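Local coordinates for geranyltranstransferase (Thermotoga neapolitana, PDB 4WK5), which probably acts as a prenyltransferase of the FPP/GGPP synthase family, using magnesium in the synthesis of isoprenoids, at residues A[246-249]-A[250-254]; A[171-174]-A[175-179]. All coordinates share one frame; numbering follows the deposited sequence.

In the fold
Both contacts are helix beginnings in the largely helical fold of this polyprenyl synthetase relative. Contact 2 comes first along the chain, where the loop after helix 143-166 turns into helix 175-201; contact 1 follows at the start of helix 248-274. Their centres lie about 10 Å apart, on the same side of the chain's centre, so two helix starts are packed against each other. Val178 joins them: its CG2 meets Val246 CG1 at 3.6 Å, while its CG1 meets Leu248. Lys251 NZ adds a probable hydrogen bond to Ile173 O at 2.7 Å. Side-chain packing and a lysine thus tie the second helix start to the first turn of helix 175-201 and to the loop before it.

Contact 1: A[246-249]-A[250-254]; sequences VTLV and KKMGV
Thr247 caps the helix that starts at Leu248: its OG1 takes the backbone N-H of Lys250, N to OG1 3.0 Å, at a fairly straight 162°. The hydroxyl is tucked between the threonine's own backbone N and carbonyl carbon (chi1 69°), which turns it to the first helical turn. Threonine suits this place because its hydroxyl can stand in for the carbonyl of a preceding turn. Its own O then accepts from Lys251 N at 3.1 Å, and Leu248 O accepts from Met252 N at 2.8 Å. Val249 O continues the series with a weak bond from Gly253 N. Gly253 has a positive phi of 83°, and a beta carbon there would be jammed against the carbonyl oxygen of Met252.

The packed side holds the buried Leu248 and Val246. Leu248 lies side by side with Met252, CD2 to SD 4.0 Å, and meets Ile221 and Val178, a setting suited to a branched apolar chain; Val249 packs on Leu225 of helix 206-229. Lys251 bends twice, bringing its CD within 4.0 Å of Val246 CG1, and its NZ is bonded to two backbone oxygens, Glu170 O and Ile173 O. The solvent side belongs to exposed residues. Val254 CG2 touches Val249 CG1 at 3.8 Å, and Lys250 runs extended past Thr247, its CG 3.4 Å from OG1, to a salt bridge with Glu170 and a hydrogen bond to Lys245 O.

A capping hydroxyl, with apolar carbons of the residue before it meeting those of the fourth helical residue, is characteristic of a helix N-terminus.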
# COMPACT_ATOMS: atom_id res chain seq x y z
N VAL A 246 2.53 23.52 -8.99
CA VAL A 246 2.33 23.86 -10.39
C VAL A 246 0.99 23.32 -10.86
O VAL A 246 0.70 22.14 -10.70
CB VAL A 246 3.45 23.29 -11.29
CG1 VAL A 246 3.28 23.82 -12.71
CG2 VAL A 246 4.82 23.66 -10.74
N THR A 247 0.16 24.20 -11.42
CA THR A 247 -1.15 23.79 -11.89
C THR A 247 -1.32 24.11 -13.37
O THR A 247 -0.52 24.87 -13.94
CB THR A 247 -2.28 24.46 -11.10
OG1 THR A 247 -2.30 25.86 -11.42
CG2 THR A 247 -2.08 24.28 -9.61
N LEU A 248 -2.34 23.53 -13.99
CA LEU A 248 -2.64 23.85 -15.38
C LEU A 248 -3.18 25.27 -15.48
O LEU A 248 -3.06 25.91 -16.52
CB LEU A 248 -3.65 22.87 -15.96
CG LEU A 248 -3.03 21.53 -16.38
CD1 LEU A 248 -4.11 20.58 -16.91
CD2 LEU A 248 -1.94 21.76 -17.43
N VAL A 249 -3.76 25.77 -14.39
CA VAL A 249 -4.23 27.16 -14.39
C VAL A 249 -3.02 28.10 -14.44
O VAL A 249 -3.02 29.08 -15.18
CB VAL A 249 -5.11 27.47 -13.16
CG1 VAL A 249 -5.49 28.96 -13.13
CG2 VAL A 249 -6.37 26.64 -13.20
N LYS A 250 -1.98 27.77 -13.69
CA LYS A 250 -0.74 28.55 -13.75
C LYS A 250 -0.09 28.52 -15.13
O LYS A 250 0.38 29.54 -15.63
CB LYS A 250 0.27 28.05 -12.71
CG LYS A 250 -0.05 28.47 -11.30
CD LYS A 250 1.09 28.10 -10.36
CE LYS A 250 0.74 28.36 -8.91
NZ LYS A 250 1.85 27.94 -8.01
N LYS A 251 -0.04 27.34 -15.75
CA LYS A 251 0.62 27.19 -17.05
C LYS A 251 -0.18 27.75 -18.22
O LYS A 251 0.38 28.33 -19.16
CB LYS A 251 0.93 25.71 -17.33
CG LYS A 251 1.83 25.04 -16.30
CD LYS A 251 3.22 25.67 -16.26
CE LYS A 251 3.88 25.68 -17.63
NZ LYS A 251 5.29 26.15 -17.56
N MET A 252 -1.49 27.58 -18.18
CA MET A 252 -2.34 27.90 -19.33
C MET A 252 -3.08 29.22 -19.15
O MET A 252 -3.58 29.81 -20.12
CB MET A 252 -3.35 26.78 -19.57
CG MET A 252 -2.70 25.42 -19.81
SD MET A 252 -3.93 24.12 -20.00
CE MET A 252 -4.66 24.59 -21.57
N GLY A 253 -3.16 29.69 -17.91
CA GLY A 253 -4.02 30.80 -17.57
C GLY A 253 -5.44 30.30 -17.35
O GLY A 253 -5.78 29.19 -17.75
N VAL A 254 -6.27 31.12 -16.71
CA VAL A 254 -7.62 30.72 -16.33
C VAL A 254 -8.51 30.37 -17.54
O VAL A 254 -9.19 29.35 -17.53
CB VAL A 254 -8.31 31.81 -15.49
CG1 VAL A 254 -9.78 31.49 -15.29
CG2 VAL A 254 -7.62 31.97 -14.13

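Contact 2: A[171-174]-A[175-179]; sequences KEIS and VEMVE
A hydrophobic staple, Ile173 against Val178, brackets the N-cap serine at the start of helix 175-201. The two side chains cross at about a right angle and touch through their CG2 methyls, 3.7 Å apart. With its CG1 beside the backbone N (chi1 -53°), Ile173 holds CG2 anti to that N, where it also reaches Met177 CB at 3.7 Å. Beta-branched residues fit both ends of the staple, offering a methyl close to the backbone without a long, flexible chain. Val178 packs in turn on Leu248 and Lys251 of helix 248-274.

Between the staple's ends stands Ser174. Its OG accepts from Met177 N at 3.1 Å with an N-H...O angle of 153°, and its O accepts from Val178 N at 3.0 Å, so hydroxyl and carbonyl of one residue serve two successive amides of the first turn. Met177 wraps around the cap from the exposed side, its CG 3.2 Å from Ser174 OG; the exact position of its methyl is doubtful. With alanine in place of Ser174 the hydroxyl is gone, and Met177 N would probably lose its capping acceptor, leaving the serine's share of the turn to the backbone bond from Val178 N.

Glu176 folds back at chi2, placing OE2 3.6 Å from Ser174 CB. An acidic residue suits the opening turn, since its negative charge is likely to be favourable near the positive end of the helix dipole. The chemistry is thus divided: a small hydroxyl pays for an amide that has no preceding turn to bond to, while apolar branches hold the incoming chain against the helix.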
# COMPACT_ATOMS: atom_id res chain seq x y z
N LYS A 171 8.21 27.48 -14.34
CA LYS A 171 8.87 27.90 -15.57
C LYS A 171 9.61 26.74 -16.25
O LYS A 171 9.59 26.61 -17.47
CB LYS A 171 9.84 29.05 -15.29
N GLU A 172 10.26 25.90 -15.44
CA GLU A 172 11.07 24.80 -15.96
C GLU A 172 10.25 23.54 -16.25
O GLU A 172 10.77 22.57 -16.82
CB GLU A 172 12.20 24.44 -14.99
CG GLU A 172 12.91 25.63 -14.34
CD GLU A 172 12.18 26.14 -13.11
OE1 GLU A 172 11.11 26.75 -13.27
OE2 GLU A 172 12.69 25.92 -11.99
N ILE A 173 8.98 23.54 -15.85
CA ILE A 173 8.11 22.41 -16.13
C ILE A 173 7.17 22.76 -17.29
O ILE A 173 6.53 23.81 -17.28
CB ILE A 173 7.28 22.00 -14.90
CG1 ILE A 173 8.18 21.77 -13.68
CG2 ILE A 173 6.46 20.75 -15.19
CD1 ILE A 173 9.21 20.67 -13.87
N SER A 174 7.12 21.89 -18.30
CA SER A 174 6.31 22.12 -19.49
C SER A 174 4.84 21.85 -19.22
O SER A 174 4.51 21.13 -18.27
CB SER A 174 6.80 21.24 -20.65
OG SER A 174 6.51 19.87 -20.40
N VAL A 175 3.96 22.41 -20.05
CA VAL A 175 2.54 22.17 -19.88
C VAL A 175 2.26 20.67 -20.08
O VAL A 175 1.40 20.10 -19.41
CB VAL A 175 1.69 23.02 -20.85
CG1 VAL A 175 2.06 22.75 -22.30
CG2 VAL A 175 0.20 22.79 -20.61
N GLU A 176 3.02 20.04 -20.96
CA GLU A 176 2.86 18.61 -21.22
C GLU A 176 3.16 17.79 -19.96
O GLU A 176 2.46 16.82 -19.66
CB GLU A 176 3.76 18.17 -22.38
CG GLU A 176 3.32 18.68 -23.76
CD GLU A 176 3.67 20.15 -24.01
OE1 GLU A 176 2.93 20.82 -24.78
OE2 GLU A 176 4.68 20.64 -23.47
N MET A 177 4.21 18.17 -19.24
CA MET A 177 4.57 17.46 -18.02
C MET A 177 3.51 17.71 -16.94
O MET A 177 3.19 16.81 -16.14
CB MET A 177 5.95 17.88 -17.52
CG MET A 177 7.09 17.42 -18.43
SD MET A 177 8.75 17.76 -17.79
CE MET A 177 8.90 19.49 -18.06
N VAL A 178 2.94 18.91 -16.92
CA VAL A 178 1.91 19.18 -15.92
C VAL A 178 0.65 18.37 -16.23
O VAL A 178 0.05 17.78 -15.33
CB VAL A 178 1.60 20.69 -15.81
CG1 VAL A 178 0.45 20.93 -14.85
CG2 VAL A 178 2.84 21.43 -15.34
N GLU A 179 0.26 18.30 -17.51
CA GLU A 179 -0.92 17.51 -17.86
C GLU A 179 -0.70 16.01 -17.55
O GLU A 179 -1.62 15.31 -17.13
CB GLU A 179 -1.30 17.70 -19.33
CG GLU A 179 -2.48 16.82 -19.74
CD GLU A 179 -3.41 17.47 -20.75
OE1 GLU A 179 -3.03 18.50 -21.34
OE2 GLU A 179 -4.53 16.93 -20.93